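PDB 6JEB: beta-hexosaminidase Amuc_2018 from Akkermansia muciniphila, which hydrolyses terminal non-reducing N-acetylglucosamine and N-acetylgalactosamine residues from beta-linked glycans, including N-glycans and chitobiose. Local coordinates for residues R413-P416 and R417-I421; Y4-I7 and P8-R12; Y376-D379 and P380-K384; K368-T371 and L372-Y376. One frame throughout, in Å; residues are numbered along the deposited sequence. Where two conformers were deposited one is given.

How the interactions relate
Along the chain the order is interaction 2, interaction 4, interaction 3, interaction 1. Residues 4-12 lead into the first strand of the N-terminal domain, whereas the other three contacts belong to the catalytic domain, whose eight parallel strands form the barrel of family 20 glycosidases. Interactions 4 and 3 overlap at Y376, the last residue of helix 372-376; their centres lie about 14 Å apart. Interaction 1 has its centre about 10 Å from that of interaction 4, where R417 reaches T370, and touches interaction 3 through A420 and Y376 and interaction 2 through C419 and I7. The junction between helices 407-414 and 417-426 thus meets segment 368-384, near the substrate-binding L353, and the N-terminal domain.

Interaction 1 of 4, residues R413-P416 and R417-I421; sequences RAYP and RACAI
R417 reaches back over the break between two helices to the carbonyl of R413, and its side chain can be followed outward from the backbone. CB comes 4.0 Å from A414 O. From there the chain runs extended to CD, then bends at chi3 (-60°), which turns the guanidinium back toward the end of the preceding helix. NE gives its hydrogen to a water that also accepts from R417 N and donates to R413 O, a bridge within the turn. At the tip, NH2 donates to R413 O at 2.9 Å with an N-H...O angle of 158°, the carbonyl oxygen lying close to the guanidinium plane; NH2 also serves F355 O, and NH1 serves T370 O. A long, flat donor with several N-H groups suits a place where so many carbonyls need partners. At the turn the peptide bond from Y415, the first residue to leave the helix, to P416 is cis. P416 O accepts from C419 N (2.9 Å), while A418 N donates to A414 O at 2.8 Å and joins the two helices. A418 carries only a methyl, and CB lies over one face of the Y415 ring, 4.0 Å from the centroid, a CH-pi contact; C419 SG lies at the edge of the same ring. R413 turns elsewhere, to a salt bridge with E463. Helix 434-452 packs on P416 and C419, helix 372-376 on R417 and A420, and barrel strand 392-399 on A414 and I421.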
loop_
_atom_site.group_PDB
_atom_site.type_symbol
_atom_site.label_atom_id
_atom_site.label_comp_id
_atom_site.label_asym_id
_atom_site.label_seq_id
_atom_site.Cartn_x
_atom_site.Cartn_y
_atom_site.Cartn_z
ATOM N N ARG A 413 13.578 4.760 2.582
ATOM C CA ARG A 413 13.129 4.633 1.197
ATOM C C ARG A 413 11.689 5.088 0.995
ATOM O O ARG A 413 11.359 5.585 -0.084
ATOM C CB ARG A 413 13.384 3.222 0.652
ATOM C CG ARG A 413 14.874 2.952 0.523
ATOM C CD ARG A 413 15.295 2.105 -0.679
ATOM N NE ARG A 413 16.752 2.140 -0.792
ATOM C CZ ARG A 413 17.476 1.568 -1.758
ATOM N NH1 ARG A 413 16.890 0.881 -2.732
ATOM N NH2 ARG A 413 18.802 1.690 -1.744
ATOM N N ALA A 414 10.832 4.969 2.010
ATOM C CA ALA A 414 9.442 5.377 1.829
ATOM C C ALA A 414 9.306 6.888 1.687
ATOM O O ALA A 414 8.511 7.363 0.869
ATOM C CB ALA A 414 8.573 4.861 2.976
ATOM N N TYR A 415 10.067 7.666 2.487
ATOM C CA TYR A 415 9.987 9.122 2.521
ATOM C C TYR A 415 11.260 9.744 1.962
ATOM O O TYR A 415 12.353 9.198 2.145
ATOM C CB TYR A 415 9.753 9.628 3.957
ATOM C CG TYR A 415 8.354 9.297 4.418
ATOM C CD1 TYR A 415 7.297 10.163 4.156
ATOM C CD2 TYR A 415 8.076 8.083 5.038
ATOM C CE1 TYR A 415 6.010 9.846 4.519
ATOM C CE2 TYR A 415 6.783 7.752 5.417
ATOM C CZ TYR A 415 5.754 8.637 5.145
ATOM O OH TYR A 415 4.469 8.328 5.500
ATOM N N PRO A 416 11.163 10.902 1.283
ATOM C CA PRO A 416 9.958 11.713 1.063
ATOM C C PRO A 416 9.107 11.328 -0.150
ATOM O O PRO A 416 8.152 12.045 -0.429
ATOM C CB PRO A 416 10.533 13.113 0.831
ATOM C CG PRO A 416 11.826 12.840 0.146
ATOM C CD PRO A 416 12.379 11.625 0.867
ATOM N N ARG A 417 9.426 10.248 -0.870
ATOM C CA ARG A 417 8.613 9.925 -2.043
ATOM C C ARG A 417 7.150 9.683 -1.690
ATOM O O ARG A 417 6.265 10.031 -2.478
ATOM C CB ARG A 417 9.218 8.779 -2.851
ATOM C CG ARG A 417 10.456 9.229 -3.634
ATOM C CD ARG A 417 11.169 8.061 -4.300
ATOM N NE ARG A 417 11.621 7.089 -3.310
ATOM C CZ ARG A 417 12.254 5.958 -3.606
ATOM N NH1 ARG A 417 12.549 5.666 -4.868
ATOM N NH2 ARG A 417 12.611 5.128 -2.633
ATOM N N ALA A 418 6.867 9.135 -0.502
ATOM C CA ALA A 418 5.471 8.961 -0.099
ATOM C C ALA A 418 4.726 10.292 -0.043
ATOM O O ALA A 418 3.512 10.321 -0.261
ATOM C CB ALA A 418 5.374 8.237 1.249
ATOM N N CYS A 419 5.428 11.395 0.250
ATOM C CA CYS A 419 4.800 12.717 0.217
ATOM C C CYS A 419 4.335 13.064 -1.191
ATOM O O CYS A 419 3.260 13.652 -1.374
ATOM C CB CYS A 419 5.783 13.787 0.700
ATOM S SG CYS A 419 6.534 13.449 2.306
ATOM N N ALA A 420 5.146 12.720 -2.195
ATOM C CA ALA A 420 4.770 12.972 -3.583
ATOM C C ALA A 420 3.609 12.082 -3.999
ATOM O O ALA A 420 2.677 12.543 -4.671
ATOM C CB ALA A 420 5.977 12.762 -4.501
ATOM N N ILE A 421 3.644 10.808 -3.602
ATOM C CA ILE A 421 2.517 9.914 -3.861
ATOM C C ILE A 421 1.245 10.461 -3.225
ATOM O O ILE A 421 0.165 10.415 -3.829
ATOM C CB ILE A 421 2.836 8.489 -3.366
ATOM C CG1 ILE A 421 4.035 7.898 -4.127
ATOM C CG2 ILE A 421 1.608 7.581 -3.484
ATOM C CD1 ILE A 421 3.771 7.652 -5.600
HETATM O O HOH W 1 11.674 8.310 -0.702
#

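Interaction 2 of 4, residues Y4-I7 and P8-R12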
loop_
_atom_site.group_PDB
_atom_site.type_symbol
_atom_site.label_atom_id
_atom_site.label_comp_id
_atom_site.label_asym_id
_atom_site.label_seq_id
_atom_site.Cartn_x
_atom_site.Cartn_y
_atom_site.Cartn_z
ATOM N N TYR A 4 0.977 28.758 2.592
ATOM C CA TYR A 4 0.983 27.571 3.433
ATOM C C TYR A 4 1.883 26.505 2.816
ATOM O O TYR A 4 2.189 26.527 1.619
ATOM C CB TYR A 4 -0.426 26.991 3.555
ATOM C CG TYR A 4 -1.452 27.917 4.170
ATOM C CD1 TYR A 4 -1.113 28.778 5.212
ATOM C CD2 TYR A 4 -2.767 27.920 3.717
ATOM C CE1 TYR A 4 -2.056 29.612 5.780
ATOM C CE2 TYR A 4 -3.715 28.752 4.278
ATOM C CZ TYR A 4 -3.356 29.597 5.309
ATOM O OH TYR A 4 -4.304 30.432 5.862
ATOM N N SER A 5 2.297 25.557 3.653
ATOM C CA SER A 5 3.078 24.421 3.188
ATOM C C SER A 5 2.373 23.119 3.528
ATOM O O SER A 5 2.903 22.292 4.277
ATOM C CB SER A 5 4.482 24.452 3.788
ATOM O OG SER A 5 5.197 25.547 3.254
ATOM N N ILE A 6 1.183 22.927 2.976
ATOM C CA ILE A 6 0.366 21.751 3.237
ATOM C C ILE A 6 0.617 20.740 2.130
ATOM O O ILE A 6 0.484 21.063 0.940
ATOM C CB ILE A 6 -1.125 22.124 3.291
ATOM C CG1 ILE A 6 -1.398 23.160 4.389
ATOM C CG2 ILE A 6 -1.983 20.866 3.461
ATOM C CD1 ILE A 6 -2.654 23.973 4.127
ATOM N N ILE A 7 0.977 19.520 2.515
ATOM C CA ILE A 7 1.074 18.390 1.599
ATOM C C ILE A 7 0.083 17.340 2.081
ATOM O O ILE A 7 0.162 16.900 3.232
ATOM C CB ILE A 7 2.489 17.788 1.530
ATOM C CG1 ILE A 7 3.502 18.845 1.083
ATOM C CG2 ILE A 7 2.502 16.581 0.576
ATOM C CD1 ILE A 7 4.963 18.419 1.276
ATOM N N PRO A 8 -0.851 16.881 1.241
ATOM C CA PRO A 8 -1.027 17.276 -0.167
ATOM C C PRO A 8 -1.603 18.676 -0.357
ATOM O O PRO A 8 -2.321 19.191 0.506
ATOM C CB PRO A 8 -2.002 16.227 -0.715
ATOM C CG PRO A 8 -2.607 15.575 0.471
ATOM C CD PRO A 8 -1.742 15.780 1.649
ATOM N N GLU A 9 -1.276 19.281 -1.490
ATOM C CA GLU A 9 -1.791 20.610 -1.801
ATOM C C GLU A 9 -3.316 20.595 -1.773
ATOM O O GLU A 9 -3.934 19.747 -2.432
ATOM C CB GLU A 9 -1.318 21.046 -3.187
ATOM C CG GLU A 9 -1.697 22.486 -3.549
ATOM C CD GLU A 9 -1.025 23.520 -2.652
ATOM O OE1 GLU A 9 -0.002 23.198 -2.005
ATOM O OE2 GLU A 9 -1.525 24.665 -2.588
ATOM N N PRO A 10 -3.956 21.506 -1.038
ATOM C CA PRO A 10 -5.420 21.545 -1.028
ATOM C C PRO A 10 -5.990 21.905 -2.393
ATOM O O PRO A 10 -5.360 22.588 -3.212
ATOM C CB PRO A 10 -5.738 22.638 0.000
ATOM C CG PRO A 10 -4.537 22.649 0.912
ATOM C CD PRO A 10 -3.371 22.388 -0.012
ATOM N N SER A 11 -7.221 21.456 -2.626
ATOM C CA SER A 11 -7.854 21.725 -3.913
ATOM C C SER A 11 -8.119 23.212 -4.129
ATOM O O SER A 11 -8.102 23.670 -5.273
ATOM C CB SER A 11 -9.125 20.896 -4.077
ATOM O OG SER A 11 -9.994 21.058 -2.972
ATOM N N ARG A 12 -8.362 23.979 -3.062
ATOM C CA ARG A 12 -8.514 25.429 -3.172
ATOM C C ARG A 12 -7.959 26.088 -1.917
ATOM O O ARG A 12 -8.334 25.717 -0.799
ATOM C CB ARG A 12 -9.982 25.862 -3.370
ATOM C CG ARG A 12 -10.175 27.390 -3.446
ATOM C CD ARG A 12 -11.663 27.820 -3.516
ATOM N NE ARG A 12 -11.845 29.241 -3.176
ATOM C CZ ARG A 12 -12.115 30.218 -4.039
ATOM N NH1 ARG A 12 -12.279 29.964 -5.337
ATOM N NH2 ARG A 12 -12.229 31.468 -3.592
HETATM O O HOH W 2 0.040 24.432 0.661
#
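I6 and P10 meet with their side chains crossing at about a right angle, the branched aliphatic chain running athwart the pyrrolidine ring. Two tips of the isoleucine share one ring atom: P10 CG is 4.0 Å from I6 CD1 and equally 4.0 Å from I6 CG2, and P10 CD lies against I6 CB. The first torsion explains this straddle. I6 CG2 stands opposite the backbone N while CG1 lies beside it (chi1 -59°), and an extended chi2 carries CD1 out to the ring. Both residues are apolar and conformationally restricted, which suits close packing. Between them the chain turns at the cis peptide bond joining I7 to P8, with I7 CG2 facing P8 CD at 4.5 Å. The E9 chain bends at chi2 (65°) and brings OE1 back toward I6; a water lies 2.9 Å from E9 OE1, probably donating to it, and accepts from I6 N at 3.0 Å. K440 forms a salt bridge with OE1 and also donates to I6 O. On the apolar side, I84 of strand 79-86 touches both I6 and P10. The contact therefore divides into a hydrophobic patch facing the N-terminal sheet and a polar, water-bridged patch facing helix 434-452; the lysine probably steadies the negative charge of E9, whose backbone N is in turn taken by E423.

Interaction 3 of 4, residues Y376-D379 and P380-K384; sequences YDLD and PAFGK
P380 follows D379 directly, in the loop between helices 372-376 and 386-389, and takes the second position of the type I turn from D379 to F382; its fixed phi of -55° suits this place, and its CD lies 4.3 Å from L378 CG. At A381 the backbone N donates to D379 OD1 (3.1 Å) from well above the carboxylate plane, an Asx turn. F382 N closes the type I turn on D379 O at 2.8 Å, and the ring of the same residue lies with one face over that oxygen, CD1 being 3.4 Å from it. Farther round the ring, F382 CZ meets L378 CD1 at 4.0 Å, and helix 329-339 packs against the phenylalanine. F382 and G383 are the central pair of a type I' turn from A381 to K384, both in the left-handed region (phi 52° and 75°), which glycine adopts with ease; G383 N donates to D379 OD2 at 2.9 Å. K384 N completes this second turn on A381 O, while its amine pairs with E388. D379 therefore binds three backbone N-H groups through its carbonyl and both carboxylate oxygens. An aspartate is short enough to do this. R89, salt-bridged to OD1, probably helps the N-H donors stabilise its negative charge.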
loop_
_atom_site.group_PDB
_atom_site.type_symbol
_atom_site.label_atom_id
_atom_site.label_comp_id
_atom_site.label_asym_id
_atom_site.label_seq_id
_atom_site.Cartn_x
_atom_site.Cartn_y
_atom_site.Cartn_z
ATOM N N TYR A 376 7.060 12.568 -8.387
ATOM C CA TYR A 376 6.095 13.658 -8.467
ATOM C C TYR A 376 5.509 13.820 -9.869
ATOM O O TYR A 376 4.422 14.396 -10.015
ATOM C CB TYR A 376 6.701 14.979 -7.956
ATOM C CG TYR A 376 5.600 15.980 -7.725
ATOM C CD1 TYR A 376 4.856 15.943 -6.555
ATOM C CD2 TYR A 376 5.241 16.897 -8.706
ATOM C CE1 TYR A 376 3.797 16.795 -6.354
ATOM C CE2 TYR A 376 4.185 17.762 -8.515
ATOM C CZ TYR A 376 3.465 17.710 -7.333
ATOM O OH TYR A 376 2.403 18.562 -7.140
ATOM N N ASP A 377 6.188 13.313 -10.899
ATOM C CA ASP A 377 5.632 13.421 -12.239
ATOM C C ASP A 377 4.406 12.535 -12.448
ATOM O O ASP A 377 3.766 12.645 -13.497
ATOM C CB ASP A 377 6.709 13.117 -13.283
ATOM C CG ASP A 377 6.380 13.698 -14.645
ATOM O OD1 ASP A 377 6.066 14.906 -14.723
ATOM O OD2 ASP A 377 6.436 12.947 -15.639
ATOM N N LEU A 378 4.054 11.690 -11.482
ATOM C CA LEU A 378 2.936 10.766 -11.650
ATOM C C LEU A 378 1.600 11.503 -11.676
ATOM O O LEU A 378 1.247 12.205 -10.721
ATOM C CB LEU A 378 2.926 9.743 -10.521
ATOM C CG LEU A 378 1.727 8.790 -10.544
ATOM C CD1 LEU A 378 1.764 7.907 -11.793
ATOM C CD2 LEU A 378 1.704 7.948 -9.276
ATOM N N ASP A 379 0.862 11.329 -12.769
ATOM C CA ASP A 379 -0.576 11.567 -12.824
ATOM C C ASP A 379 -1.198 10.182 -12.917
ATOM O O ASP A 379 -0.971 9.484 -13.919
ATOM C CB ASP A 379 -0.919 12.389 -14.071
ATOM C CG ASP A 379 -2.424 12.481 -14.342
ATOM O OD1 ASP A 379 -3.238 12.079 -13.483
ATOM O OD2 ASP A 379 -2.796 12.964 -15.440
ATOM N N PRO A 380 -1.941 9.717 -11.902
ATOM C CA PRO A 380 -2.477 8.344 -11.956
ATOM C C PRO A 380 -3.294 8.053 -13.195
ATOM O O PRO A 380 -3.355 6.893 -13.626
ATOM C CB PRO A 380 -3.322 8.252 -10.678
ATOM C CG PRO A 380 -2.659 9.208 -9.740
ATOM C CD PRO A 380 -2.257 10.372 -10.617
ATOM N N ALA A 381 -3.909 9.075 -13.795
ATOM C CA ALA A 381 -4.703 8.915 -15.006
ATOM C C ALA A 381 -3.878 9.033 -16.277
ATOM O O ALA A 381 -4.417 8.799 -17.364
ATOM C CB ALA A 381 -5.827 9.953 -15.043
ATOM N N PHE A 382 -2.596 9.380 -16.169
ATOM C CA PHE A 382 -1.715 9.511 -17.329
ATOM C C PHE A 382 -2.319 10.409 -18.407
ATOM O O PHE A 382 -2.229 10.131 -19.606
ATOM C CB PHE A 382 -1.298 8.142 -17.872
ATOM C CG PHE A 382 -0.302 7.446 -17.003
ATOM C CD1 PHE A 382 -0.708 6.760 -15.870
ATOM C CD2 PHE A 382 1.050 7.505 -17.297
ATOM C CE1 PHE A 382 0.217 6.137 -15.052
ATOM C CE2 PHE A 382 1.978 6.879 -16.487
ATOM C CZ PHE A 382 1.561 6.195 -15.361
ATOM N N GLY A 383 -2.948 11.498 -17.965
ATOM C CA GLY A 383 -3.517 12.481 -18.860
ATOM C C GLY A 383 -4.801 12.072 -19.545
ATOM O O GLY A 383 -5.298 12.834 -20.384
ATOM N N LYS A 384 -5.361 10.908 -19.215
ATOM C CA LYS A 384 -6.536 10.422 -19.917
ATOM C C LYS A 384 -7.806 11.065 -19.361
ATOM O O LYS A 384 -7.890 11.358 -18.165
ATOM C CB LYS A 384 -6.636 8.904 -19.794
ATOM C CG LYS A 384 -5.536 8.148 -20.529
ATOM C CD LYS A 384 -5.888 6.675 -20.686
ATOM C CE LYS A 384 -5.851 6.261 -22.157
ATOM N NZ LYS A 384 -6.959 5.331 -22.532
#

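Interaction 4 of 4, residues K368-T371 and L372-Y376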
loop_
_atom_site.group_PDB
_atom_site.type_symbol
_atom_site.label_atom_id
_atom_site.label_comp_id
_atom_site.label_asym_id
_atom_site.label_seq_id
_atom_site.Cartn_x
_atom_site.Cartn_y
_atom_site.Cartn_z
ATOM N N LYS A 368 16.154 0.186 -11.057
ATOM C CA LYS A 368 16.312 1.538 -11.565
ATOM C C LYS A 368 16.149 2.541 -10.426
ATOM O O LYS A 368 15.602 2.238 -9.363
ATOM C CB LYS A 368 15.273 1.839 -12.648
ATOM C CG LYS A 368 13.907 2.272 -12.119
ATOM C CD LYS A 368 13.036 2.830 -13.241
ATOM C CE LYS A 368 11.693 3.361 -12.733
ATOM N NZ LYS A 368 11.730 4.782 -12.239
ATOM N N THR A 369 16.641 3.752 -10.656
ATOM C CA THR A 369 16.453 4.839 -9.707
ATOM C C THR A 369 15.109 5.505 -9.970
ATOM O O THR A 369 14.759 5.771 -11.124
ATOM C CB THR A 369 17.592 5.851 -9.846
ATOM O OG1 THR A 369 18.832 5.198 -9.562
ATOM C CG2 THR A 369 17.409 7.023 -8.878
ATOM N N THR A 370 14.345 5.746 -8.903
ATOM C CA THR A 370 13.135 6.562 -8.968
ATOM C C THR A 370 13.354 7.758 -8.051
ATOM O O THR A 370 13.229 7.643 -6.828
ATOM C CB THR A 370 11.900 5.772 -8.553
ATOM O OG1 THR A 370 11.766 4.613 -9.393
ATOM C CG2 THR A 370 10.648 6.656 -8.675
ATOM N N THR A 371 13.697 8.903 -8.637
ATOM C CA THR A 371 13.944 10.086 -7.831
ATOM C C THR A 371 12.624 10.669 -7.339
ATOM O O THR A 371 11.535 10.331 -7.822
ATOM C CB THR A 371 14.670 11.155 -8.646
ATOM O OG1 THR A 371 13.826 11.580 -9.724
ATOM C CG2 THR A 371 16.000 10.627 -9.188
ATOM N N LEU A 372 12.739 11.563 -6.355
ATOM C CA LEU A 372 11.573 12.296 -5.875
ATOM C C LEU A 372 10.900 13.059 -7.009
ATOM O O LEU A 372 9.668 13.077 -7.111
ATOM C CB LEU A 372 11.999 13.253 -4.763
ATOM C CG LEU A 372 10.890 14.117 -4.182
ATOM C CD1 LEU A 372 9.835 13.231 -3.505
ATOM C CD2 LEU A 372 11.498 15.107 -3.214
ATOM N N GLN A 373 11.695 13.678 -7.886
ATOM C CA GLN A 373 11.123 14.422 -9.005
ATOM C C GLN A 373 10.381 13.501 -9.967
ATOM O O GLN A 373 9.303 13.851 -10.462
ATOM C CB GLN A 373 12.217 15.201 -9.734
ATOM C CG GLN A 373 11.674 16.155 -10.776
ATOM C CD GLN A 373 12.721 17.137 -11.275
ATOM O OE1 GLN A 373 13.857 17.151 -10.798
ATOM N NE2 GLN A 373 12.337 17.969 -12.231
ATOM N N LYS A 374 10.941 12.320 -10.245
ATOM C CA LYS A 374 10.256 11.354 -11.099
ATOM C C LYS A 374 8.938 10.931 -10.472
ATOM O O LYS A 374 7.894 10.887 -11.137
ATOM C CB LYS A 374 11.153 10.132 -11.311
ATOM C CG LYS A 374 10.451 8.954 -11.980
ATOM C CD LYS A 374 10.001 9.314 -13.385
ATOM C CE LYS A 374 9.474 8.095 -14.114
ATOM N NZ LYS A 374 9.225 8.372 -15.558
ATOM N N CYS A 375 8.978 10.607 -9.179
ATOM C CA CYS A 375 7.771 10.228 -8.465
ATOM C C CYS A 375 6.691 11.300 -8.602
ATOM O O CYS A 375 5.528 10.988 -8.897
ATOM C CB CYS A 375 8.146 9.994 -7.005
ATOM S SG CYS A 375 6.863 9.301 -6.014
ATOM N N TYR A 376 7.060 12.568 -8.387
ATOM C CA TYR A 376 6.095 13.658 -8.467
ATOM C C TYR A 376 5.509 13.820 -9.869
ATOM O O TYR A 376 4.422 14.396 -10.015
ATOM C CB TYR A 376 6.701 14.979 -7.956
ATOM C CG TYR A 376 5.600 15.980 -7.725
ATOM C CD1 TYR A 376 4.856 15.943 -6.555
ATOM C CD2 TYR A 376 5.241 16.897 -8.706
ATOM C CE1 TYR A 376 3.797 16.795 -6.354
ATOM C CE2 TYR A 376 4.185 17.762 -8.515
ATOM C CZ TYR A 376 3.465 17.710 -7.333
ATOM O OH TYR A 376 2.403 18.562 -7.140
#
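The backbone passes from an extended course at T371 into helix 372-376, and C375 N gives the first turn its bond to T371 O, 2.9 Å long and nearly straight at 170°. The side chain of T371 adds a second bond: OG1 accepts from K374 N at 3.0 Å. That oxygen sits between the backbone N and the carbonyl carbon (chi1 64°), which directs it at the start of the helix; the side chains of T371 and K374 cross at about a right angle, OG1 lying 3.4 Å from K374 CB. A short beta-branched hydroxyl residue suits such a place. T370 meets the helix with its methyl, CG2 touching K374 CG at 4.0 Å, while its OG1 accepts from K368 NZ at 2.9 Å. K374 bends at chi2 (63°) and sends its amine to a salt bridge with E349; the two lysine amines, 5.5 Å apart from NZ to NZ, are also linked through that residue, since K368 NZ donates to E349 O. L372 and C375 pack on A420 of helix 417-426. The hydroxyl of T371 taking the N-H three residues on is the classic threonine N-cap, here starting a short helix that lies near the substrate-binding L353.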